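PDB 1XKY: dihydrodipicolinate synthase from Bacillus anthracis, which probably catalyses the condensation of pyruvate with aspartate semialdehyde that opens the lysine branch of biosynthesis, as dihydrodipicolinate synthases do. Local coordinates for residues A[248-251]-A[252-256]; A[37-40]-A[41-45]; A[154-157]-A[158-162]; A[215-218]-A[219-223]. All coordinates share one frame; numbering follows the deposited sequence.

Interaction 1. Residues A[248-251]-A[252-256]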
loop_
_atom_site.group_PDB
_atom_site.type_symbol
_atom_site.label_atom_id
_atom_site.label_comp_id
_atom_site.label_asym_id
_atom_site.label_seq_id
_atom_site.Cartn_x
_atom_site.Cartn_y
_atom_site.Cartn_z
ATOM N N VAL A 248 -4.571 5.275 23.069
ATOM C CA VAL A 248 -3.787 4.782 21.927
ATOM C C VAL A 248 -2.958 3.560 22.317
ATOM O O VAL A 248 -2.928 2.561 21.598
ATOM C CB VAL A 248 -2.843 5.886 21.364
ATOM C CG1 VAL A 248 -1.867 5.310 20.334
ATOM C CG2 VAL A 248 -3.651 7.023 20.750
ATOM N N ARG A 249 -2.298 3.657 23.461
ATOM C CA ARG A 249 -1.453 2.591 23.987
ATOM C C ARG A 249 -2.280 1.336 24.262
ATOM O O ARG A 249 -1.949 0.236 23.803
ATOM C CB ARG A 249 -0.800 3.078 25.280
ATOM C CG ARG A 249 0.422 2.327 25.706
ATOM C CD ARG A 249 1.329 3.237 26.532
ATOM N NE ARG A 249 0.656 3.769 27.717
ATOM C CZ ARG A 249 0.400 3.057 28.811
ATOM N NH1 ARG A 249 0.731 1.772 28.876
ATOM N NH2 ARG A 249 -0.203 3.624 29.846
ATOM N N VAL A 250 -3.363 1.511 25.013
ATOM C CA VAL A 250 -4.248 0.398 25.353
ATOM C C VAL A 250 -4.850 -0.240 24.095
ATOM O O VAL A 250 -4.874 -1.474 23.956
ATOM C CB VAL A 250 -5.348 0.852 26.344
ATOM C CG1 VAL A 250 -6.466 -0.199 26.475
ATOM C CG2 VAL A 250 -4.718 1.155 27.704
ATOM N N THR A 251 -5.313 0.598 23.176
ATOM C CA THR A 251 -5.925 0.111 21.948
ATOM C C THR A 251 -4.956 -0.712 21.106
ATOM O O THR A 251 -5.300 -1.805 20.658
ATOM C CB THR A 251 -6.512 1.260 21.110
ATOM O OG1 THR A 251 -7.508 1.936 21.888
ATOM C CG2 THR A 251 -7.165 0.715 19.857
ATOM N N ASP A 252 -3.742 -0.206 20.917
ATOM C CA ASP A 252 -2.725 -0.944 20.164
ATOM C C ASP A 252 -2.526 -2.367 20.710
ATOM O O ASP A 252 -2.405 -3.319 19.937
ATOM C CB ASP A 252 -1.389 -0.188 20.158
ATOM C CG ASP A 252 -1.395 1.013 19.227
ATOM O OD1 ASP A 252 -2.347 1.166 18.422
ATOM O OD2 ASP A 252 -0.434 1.813 19.300
ATOM N N SER A 253 -2.519 -2.501 22.035
ATOM C CA SER A 253 -2.268 -3.792 22.683
ATOM C C SER A 253 -3.413 -4.786 22.458
ATOM O O SER A 253 -3.209 -6.000 22.532
ATOM C CB SER A 253 -2.008 -3.607 24.181
ATOM O OG SER A 253 -3.210 -3.433 24.908
ATOM N N LEU A 254 -4.605 -4.249 22.181
ATOM C CA LEU A 254 -5.822 -5.038 21.934
ATOM C C LEU A 254 -5.944 -5.551 20.486
ATOM O O LEU A 254 -6.850 -6.331 20.166
ATOM C CB LEU A 254 -7.054 -4.191 22.289
ATOM C CG LEU A 254 -7.768 -4.301 23.650
ATOM C CD1 LEU A 254 -6.996 -5.009 24.736
ATOM C CD2 LEU A 254 -8.251 -2.914 24.091
ATOM N N PHE A 255 -5.037 -5.113 19.613
ATOM C CA PHE A 255 -5.031 -5.544 18.218
ATOM C C PHE A 255 -3.703 -6.169 17.773
ATOM O O PHE A 255 -3.444 -6.271 16.569
ATOM C CB PHE A 255 -5.396 -4.358 17.314
ATOM C CG PHE A 255 -6.830 -3.918 17.439
ATOM C CD1 PHE A 255 -7.806 -4.447 16.605
ATOM C CD2 PHE A 255 -7.200 -2.966 18.381
ATOM C CE1 PHE A 255 -9.135 -4.043 16.712
ATOM C CE2 PHE A 255 -8.528 -2.549 18.502
ATOM C CZ PHE A 255 -9.500 -3.091 17.661
ATOM N N MET A 256 -2.872 -6.600 18.725
ATOM C CA MET A 256 -1.618 -7.295 18.389
ATOM C C MET A 256 -1.867 -8.739 17.946
ATOM O O MET A 256 -1.050 -9.323 17.238
ATOM C CB MET A 256 -0.635 -7.278 19.562
ATOM C CG MET A 256 -0.093 -5.901 19.923
ATOM S SD MET A 256 0.525 -4.987 18.507
ATOM C CE MET A 256 1.964 -5.961 18.063
#

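Interaction 2. Residues A[37-40]-A[41-45]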
loop_
_atom_site.group_PDB
_atom_site.type_symbol
_atom_site.label_atom_id
_atom_site.label_comp_id
_atom_site.label_asym_id
_atom_site.label_seq_id
_atom_site.Cartn_x
_atom_site.Cartn_y
_atom_site.Cartn_z
ATOM N N LYS A 37 -24.091 -9.807 32.591
ATOM C CA LYS A 37 -23.053 -9.156 33.387
ATOM C C LYS A 37 -22.304 -8.101 32.570
ATOM O O LYS A 37 -22.080 -6.979 33.042
ATOM C CB LYS A 37 -22.068 -10.185 33.945
ATOM C CG LYS A 37 -21.144 -9.622 35.015
ATOM C CD LYS A 37 -19.984 -10.572 35.344
ATOM C CE LYS A 37 -20.386 -11.723 36.256
ATOM N NZ LYS A 37 -20.856 -12.926 35.506
ATOM N N LEU A 38 -21.944 -8.459 31.338
ATOM C CA LEU A 38 -21.164 -7.568 30.474
ATOM C C LEU A 38 -21.939 -6.313 30.089
ATOM O O LEU A 38 -21.391 -5.216 30.118
ATOM C CB LEU A 38 -20.709 -8.299 29.200
ATOM C CG LEU A 38 -19.975 -7.432 28.161
ATOM C CD1 LEU A 38 -18.702 -6.868 28.747
ATOM C CD2 LEU A 38 -19.673 -8.237 26.903
ATOM N N VAL A 39 -23.203 -6.482 29.705
ATOM C CA VAL A 39 -24.059 -5.347 29.327
ATOM C C VAL A 39 -24.183 -4.346 30.478
ATOM O O VAL A 39 -24.018 -3.138 30.283
ATOM C CB VAL A 39 -25.457 -5.810 28.871
ATOM C CG1 VAL A 39 -26.418 -4.633 28.763
ATOM C CG2 VAL A 39 -25.368 -6.538 27.524
ATOM N N ASN A 40 -24.441 -4.853 31.679
ATOM C CA ASN A 40 -24.565 -3.974 32.853
ATOM C C ASN A 40 -23.263 -3.257 33.195
ATOM O O ASN A 40 -23.263 -2.054 33.521
ATOM C CB ASN A 40 -25.089 -4.762 34.053
ATOM C CG ASN A 40 -26.572 -5.047 33.940
ATOM O OD1 ASN A 40 -27.363 -4.143 33.669
ATOM N ND2 ASN A 40 -26.957 -6.299 34.134
ATOM N N TYR A 41 -22.162 -3.998 33.102
ATOM C CA TYR A 41 -20.833 -3.418 33.279
ATOM C C TYR A 41 -20.591 -2.245 32.310
ATOM O O TYR A 41 -20.187 -1.146 32.724
ATOM C CB TYR A 41 -19.745 -4.490 33.124
ATOM C CG TYR A 41 -18.359 -3.881 33.031
ATOM C CD1 TYR A 41 -17.638 -3.562 34.179
ATOM C CD2 TYR A 41 -17.800 -3.576 31.794
ATOM C CE1 TYR A 41 -16.378 -2.973 34.099
ATOM C CE2 TYR A 41 -16.537 -2.996 31.698
ATOM C CZ TYR A 41 -15.828 -2.690 32.852
ATOM O OH TYR A 41 -14.572 -2.104 32.755
ATOM N N LEU A 42 -20.850 -2.467 31.026
ATOM C CA LEU A 42 -20.599 -1.425 30.020
ATOM C C LEU A 42 -21.401 -0.161 30.303
ATOM O O LEU A 42 -20.855 0.944 30.290
ATOM C CB LEU A 42 -20.890 -1.938 28.604
ATOM C CG LEU A 42 -19.941 -3.040 28.113
ATOM C CD1 LEU A 42 -20.418 -3.577 26.765
ATOM C CD2 LEU A 42 -18.509 -2.548 28.046
ATOM N N ILE A 43 -22.688 -0.332 30.589
ATOM C CA ILE A 43 -23.566 0.799 30.862
ATOM C C ILE A 43 -23.104 1.624 32.084
ATOM O O ILE A 43 -23.236 2.847 32.079
ATOM C CB ILE A 43 -25.045 0.344 30.977
ATOM C CG1 ILE A 43 -25.539 -0.162 29.612
ATOM C CG2 ILE A 43 -25.933 1.480 31.463
ATOM C CD1 ILE A 43 -26.903 -0.850 29.650
ATOM N N ASP A 44 -22.536 0.963 33.089
ATOM C CA ASP A 44 -21.984 1.654 34.270
ATOM C C ASP A 44 -20.563 2.174 34.070
ATOM O O ASP A 44 -20.021 2.840 34.956
ATOM C CB ASP A 44 -21.990 0.729 35.487
ATOM C CG ASP A 44 -23.390 0.340 35.922
ATOM O OD1 ASP A 44 -24.362 1.045 35.566
ATOM O OD2 ASP A 44 -23.512 -0.691 36.618
ATOM N N ASN A 45 -19.973 1.883 32.908
ATOM C CA ASN A 45 -18.608 2.288 32.594
ATOM C C ASN A 45 -18.505 3.126 31.311
ATOM O O ASN A 45 -17.585 2.960 30.522
ATOM C CB ASN A 45 -17.704 1.048 32.546
ATOM C CG ASN A 45 -17.351 0.541 33.931
ATOM O OD1 ASN A 45 -16.357 0.971 34.509
ATOM N ND2 ASN A 45 -18.180 -0.343 34.486
#

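Interaction 3. Residues A[154-157]-A[158-162]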
loop_
_atom_site.group_PDB
_atom_site.type_symbol
_atom_site.label_atom_id
_atom_site.label_comp_id
_atom_site.label_asym_id
_atom_site.label_seq_id
_atom_site.Cartn_x
_atom_site.Cartn_y
_atom_site.Cartn_z
ATOM N N ILE A 154 -16.561 2.819 1.205
ATOM C CA ILE A 154 -17.663 3.715 0.875
ATOM C C ILE A 154 -17.168 5.142 0.663
ATOM O O ILE A 154 -16.858 5.850 1.622
ATOM C CB ILE A 154 -18.733 3.684 1.982
ATOM C CG1 ILE A 154 -18.840 2.282 2.582
ATOM C CG2 ILE A 154 -20.078 4.139 1.435
ATOM C CD1 ILE A 154 -19.960 2.130 3.586
ATOM N N SER A 155 -17.099 5.559 -0.597
ATOM C CA SER A 155 -16.626 6.895 -0.937
ATOM C C SER A 155 -17.448 7.968 -0.232
ATOM O O SER A 155 -18.593 7.731 0.155
ATOM C CB SER A 155 -16.670 7.109 -2.452
ATOM O OG SER A 155 -17.987 7.400 -2.887
ATOM N N VAL A 156 -16.858 9.147 -0.067
ATOM C CA VAL A 156 -17.565 10.285 0.514
ATOM C C VAL A 156 -18.883 10.526 -0.226
ATOM O O VAL A 156 -19.928 10.676 0.399
ATOM C CB VAL A 156 -16.694 11.575 0.492
ATOM C CG1 VAL A 156 -17.532 12.804 0.864
ATOM C CG2 VAL A 156 -15.475 11.426 1.420
ATOM N N ASP A 157 -18.820 10.543 -1.556
ATOM C CA ASP A 157 -19.997 10.756 -2.401
ATOM C C ASP A 157 -21.104 9.735 -2.138
ATOM O O ASP A 157 -22.277 10.092 -2.026
ATOM C CB ASP A 157 -19.600 10.725 -3.882
ATOM C CG ASP A 157 -18.865 11.994 -4.335
ATOM O OD1 ASP A 157 -18.741 12.976 -3.541
ATOM O OD2 ASP A 157 -18.408 12.007 -5.504
ATOM N N THR A 158 -20.731 8.468 -2.031
ATOM C CA THR A 158 -21.698 7.413 -1.761
ATOM C C THR A 158 -22.348 7.590 -0.385
ATOM O O THR A 158 -23.565 7.409 -0.240
ATOM C CB THR A 158 -21.049 6.031 -1.892
ATOM O OG1 THR A 158 -20.566 5.878 -3.231
ATOM C CG2 THR A 158 -22.052 4.904 -1.571
ATOM N N VAL A 159 -21.548 7.987 0.608
ATOM C CA VAL A 159 -22.061 8.220 1.961
ATOM C C VAL A 159 -23.029 9.385 1.976
ATOM O O VAL A 159 -24.085 9.308 2.605
ATOM C CB VAL A 159 -20.933 8.455 2.998
ATOM C CG1 VAL A 159 -21.523 8.804 4.371
ATOM C CG2 VAL A 159 -20.068 7.221 3.113
ATOM N N VAL A 160 -22.680 10.451 1.259
ATOM C CA VAL A 160 -23.551 11.616 1.153
ATOM C C VAL A 160 -24.889 11.224 0.510
ATOM O O VAL A 160 -25.943 11.555 1.035
ATOM C CB VAL A 160 -22.885 12.782 0.361
ATOM C CG1 VAL A 160 -23.898 13.914 0.106
ATOM C CG2 VAL A 160 -21.670 13.328 1.102
ATOM N N ARG A 161 -24.850 10.518 -0.616
ATOM C CA ARG A 161 -26.086 10.051 -1.266
ATOM C C ARG A 161 -26.930 9.212 -0.301
ATOM O O ARG A 161 -28.140 9.412 -0.191
ATOM C CB ARG A 161 -25.791 9.225 -2.516
ATOM C CG ARG A 161 -25.144 9.978 -3.658
ATOM C CD ARG A 161 -24.750 9.008 -4.763
ATOM N NE ARG A 161 -25.916 8.379 -5.383
ATOM C CZ ARG A 161 -25.886 7.251 -6.089
ATOM N NH1 ARG A 161 -24.753 6.598 -6.271
ATOM N NH2 ARG A 161 -27.002 6.770 -6.615
ATOM N N LEU A 162 -26.287 8.275 0.396
ATOM C CA LEU A 162 -26.992 7.423 1.353
ATOM C C LEU A 162 -27.591 8.223 2.521
ATOM O O LEU A 162 -28.695 7.916 2.979
ATOM C CB LEU A 162 -26.082 6.290 1.845
ATOM C CG LEU A 162 -25.803 5.220 0.785
ATOM C CD1 LEU A 162 -24.700 4.274 1.234
ATOM C CD2 LEU A 162 -27.064 4.443 0.434
#

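Interaction 4. Residues A[215-218]-A[219-223]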
loop_
_atom_site.group_PDB
_atom_site.type_symbol
_atom_site.label_atom_id
_atom_site.label_comp_id
_atom_site.label_asym_id
_atom_site.label_seq_id
_atom_site.Cartn_x
_atom_site.Cartn_y
_atom_site.Cartn_z
ATOM N N SER A 215 -16.407 1.885 19.854
ATOM C CA SER A 215 -15.182 1.584 20.585
ATOM C C SER A 215 -15.025 0.093 20.858
ATOM O O SER A 215 -15.991 -0.609 21.055
ATOM C CB SER A 215 -15.122 2.357 21.909
ATOM O OG SER A 215 -13.975 2.066 22.658
ATOM N N VAL A 216 -13.781 -0.352 20.883
ATOM C CA VAL A 216 -13.413 -1.611 21.486
ATOM C C VAL A 216 -12.770 -1.440 22.869
ATOM O O VAL A 216 -13.072 -2.172 23.786
ATOM C CB VAL A 216 -12.499 -2.414 20.540
ATOM C CG1 VAL A 216 -11.882 -3.585 21.225
ATOM C CG2 VAL A 216 -13.270 -2.841 19.310
ATOM N N ALA A 217 -11.893 -0.457 22.983
ATOM C CA ALA A 217 -11.186 -0.152 24.243
ATOM C C ALA A 217 -12.096 0.185 25.421
ATOM O O ALA A 217 -11.716 -0.002 26.577
ATOM C CB ALA A 217 -10.194 0.981 24.027
ATOM N N SER A 218 -13.283 0.701 25.119
ATOM C CA SER A 218 -14.302 0.989 26.125
ATOM C C SER A 218 -14.677 -0.219 26.995
ATOM O O SER A 218 -15.230 -0.042 28.068
ATOM C CB SER A 218 -15.557 1.516 25.433
ATOM O OG SER A 218 -16.027 0.551 24.516
ATOM N N HIS A 219 -14.404 -1.439 26.522
ATOM C CA HIS A 219 -14.538 -2.636 27.363
ATOM C C HIS A 219 -13.655 -2.589 28.619
ATOM O O HIS A 219 -14.009 -3.187 29.630
ATOM C CB HIS A 219 -14.175 -3.909 26.595
ATOM C CG HIS A 219 -15.175 -4.319 25.559
ATOM N ND1 HIS A 219 -16.220 -5.170 25.837
ATOM C CD2 HIS A 219 -15.247 -4.058 24.231
ATOM C CE1 HIS A 219 -16.914 -5.388 24.734
ATOM N NE2 HIS A 219 -16.342 -4.727 23.744
ATOM N N VAL A 220 -12.501 -1.922 28.541
ATOM C CA VAL A 220 -11.553 -1.879 29.655
ATOM C C VAL A 220 -11.233 -0.483 30.194
ATOM O O VAL A 220 -10.889 -0.352 31.367
ATOM C CB VAL A 220 -10.219 -2.615 29.326
ATOM C CG1 VAL A 220 -10.466 -4.116 29.204
ATOM C CG2 VAL A 220 -9.554 -2.055 28.056
ATOM N N ILE A 221 -11.340 0.551 29.362
ATOM C CA ILE A 221 -11.044 1.911 29.823
ATOM C C ILE A 221 -12.147 2.904 29.448
ATOM O O ILE A 221 -11.875 4.049 29.123
ATOM C CB ILE A 221 -9.665 2.401 29.313
ATOM C CG1 ILE A 221 -9.553 2.215 27.794
ATOM C CG2 ILE A 221 -8.534 1.663 30.050
ATOM C CD1 ILE A 221 -8.466 3.077 27.142
ATOM N N GLY A 222 -13.397 2.459 29.534
ATOM C CA GLY A 222 -14.542 3.309 29.240
ATOM C C GLY A 222 -14.600 4.559 30.102
ATOM O O GLY A 222 -14.912 5.636 29.600
ATOM N N ASN A 223 -14.305 4.429 31.398
ATOM C CA ASN A 223 -14.362 5.603 32.283
ATOM C C ASN A 223 -13.298 6.626 31.884
ATOM O O ASN A 223 -13.556 7.833 31.892
ATOM C CB ASN A 223 -14.225 5.226 33.764
ATOM C CG ASN A 223 -15.474 4.534 34.330
ATOM O OD1 ASN A 223 -16.588 4.701 33.831
ATOM N ND2 ASN A 223 -15.283 3.773 35.396
HETATM O O HOH W 1 -14.347 -0.108 30.887
#

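Interaction 1. Residues A[248-251]-A[252-256]
Ser253 turns its hydroxyl back onto the carbonyl of Val250 in the C-terminal part of helix 237-253, which packs outside the (beta/alpha)8 barrel and follows the helix of the eighth strand. OG donates to Val250 O at 2.7 Å; chi1 of 79° sets it between the backbone N and the carbonyl carbon, facing back along the helix. One residue earlier the helical bond is still regular, Asp252 N reaching Val248 O at 3.0 Å. From here the backbone bonds become weak: Ser253 N to Arg249 O is weak, as is Leu254 N to Val250 O. Leu254 N makes its better bond three residues back, to Thr251 O at 3.0 Å, sitting well above that carbonyl's plane.

The tight part is the buried pair Val250 and Leu254, whose CG1 and CD2 lie 4.0 Å apart, the two chains running alongside each other in the same direction. Thr251, also buried, leads out to an exposed ring: its CG2, anti to the backbone N, meets Phe255 CE2 at 3.8 Å, while Thr251 O approaches the ring edge in its plane, 3.2 Å from CD2. On the solvent side, the carboxylate of exposed Asp252 makes no hydrogen bond to residues 248-251, and OD2 only brushes Val248 CG1 at 3.9 Å. Arg249, partly exposed, sends NH1 to Ser298 OG.

Val248 and Arg249 pack on Leu179 and Glu186 of the second subunit. Within the chain, Val250 rests on Val220 and Ile221 of helix 218-234, while Ser253 and Leu254 lean on Leu292 of helix 286-297.

Interaction 2. Residues A[37-40]-A[41-45]
Leu42 packs back on Leu38 one turn earlier in helix 32-44, the helix that links strands 16-19 and 49-52 in a beta-alpha-beta unit of the TIM barrel. From CB outward, Leu42 follows the Leu38 carbonyl: CB is 3.6 Å from Leu38 O, and CG comes closer, to 3.3 Å. At the branch, CG also meets Leu38 CD1 at 4.1 Å, and the tip CD1 touches Leu38 CG, the two side chains crossing at a slant. CD2, the other methyl, is the one that reaches His219 of helix 218-234. Leu42 CG is anti to its own carbonyl carbon (chi1 -67°), which lays the chain back over the preceding turn. Val39 and Ile43 make a second apolar pair, running side by side, with CG1 of the valine 3.9 Å from CD1 of the isoleucine.

Four successive i to i+4 backbone bonds, from Tyr41 N to Asp44 N, hold this spacing. Val39 and Asn40 face Val77 of helix 64-78, and Asn40 OD1 is taken by Arg81 NH2. Next along the chain, Asn45 folds back: its ND2 lies 3.2 Å above one face of the Tyr41 ring, offset toward the rim, and donates to Tyr41 O at 2.8 Å with an N-H...O angle of 166°.

Interaction 3. Residues A[154-157]-A[158-162]
Ile154 and Val159 meet at the start of helix 156-163, where Ser155 holds the N-cap position in this TIM-barrel chain. CG2 of Ile154 lies 3.5 Å from CG2 of Val159 and 3.7 Å from CG2 of Thr158, the isoleucine lying roughly perpendicular to both. A methyl of the residue before the cap thus closes over the first turn. With chi1 of -35°, Ile154 still keeps CG2 on the far side of CB from the backbone N, turned to the helix. On the polar side Ser155 OG stands 3.0 Å from Thr158 OG1, and Ser155 O receives the N-H of Val159 nearly straight.

Those atoms are set by a second shell. Gln123 OE1 bonds to both Thr158 OG1 and Ser155 N, so one amide oxygen ties the cap residue to the first turn, and Asn145 OD1 takes Ile154 N. Val156 and Val159 lie against Ile184 of helix 178-187, while Ile154 reaches Phe130 of helix 123-135. Farther along, Arg161 forms a salt bridge with Glu124 and a cation-pi contact with Tyr127. Its CG passes 3.3 Å from Asp157 O, the same oxygen that accepts from Arg161 N at 3.0 Å.

Interaction 4. Residues A[215-218]-A[219-223]
The His219 ring turns its edge to the carbonyl of Val216: CD2 is 2.9 Å from Val216 O, and Val216 C lies in the ring plane. Having CG beside the backbone N (chi1 -72°) brings the edge of the imidazole back to the turn, and the same Val216 O accepts from His219 N at 3.1 Å, the donor standing above the carbonyl plane. NE2, next to CD2 in the ring, bonds to Ala19 O, which fixes the rotation of the imidazole together with the close CD2 contact. Ile221 CG1 sits between its own backbone N and carbonyl carbon (chi1 52°), which lays it against both Ala217 CB, at 4.0 Å, and Ala217 O, at 3.3 Å.

This is the passage from strand 212-215, the eighth strand of the barrel, into helix 218-234. Ser215 OG accepts from Ser218 N at 2.9 Å, a capping bond, and is also bonded to Asp199 OD1; Ser218 OG has Thr18 OG1 as its partner. Two amides grip Ala217 O, each at 2.9 Å: Ile221 N in the carbonyl plane and Val220 N above it. One residue on, a water bridges Ser218 O and Gly222 N, donating to the first at 3.0 Å and accepting from the second.

Along the chain the order is interaction 2, interaction 3, interaction 4, interaction 1, all in one TIM-barrel chain. Interaction 4 lies between two others, its centre 11 Å from that of interaction 2 and 11 Å from that of interaction 1. Its helix 218-234 touches helix 32-44 through Leu42 and His219, bringing the helix after the first strand against the one after the eighth, where the barrel closes. It also meets helix 237-253, next in sequence, through Val220 and Ile221 against Val250, with Ala217 of the preceding loop against Thr251. Interaction 3 stands across the chain's centre, 29 Å from interaction 4 between centres, with a bound potassium ion about 9 Å from the Val160 side chain.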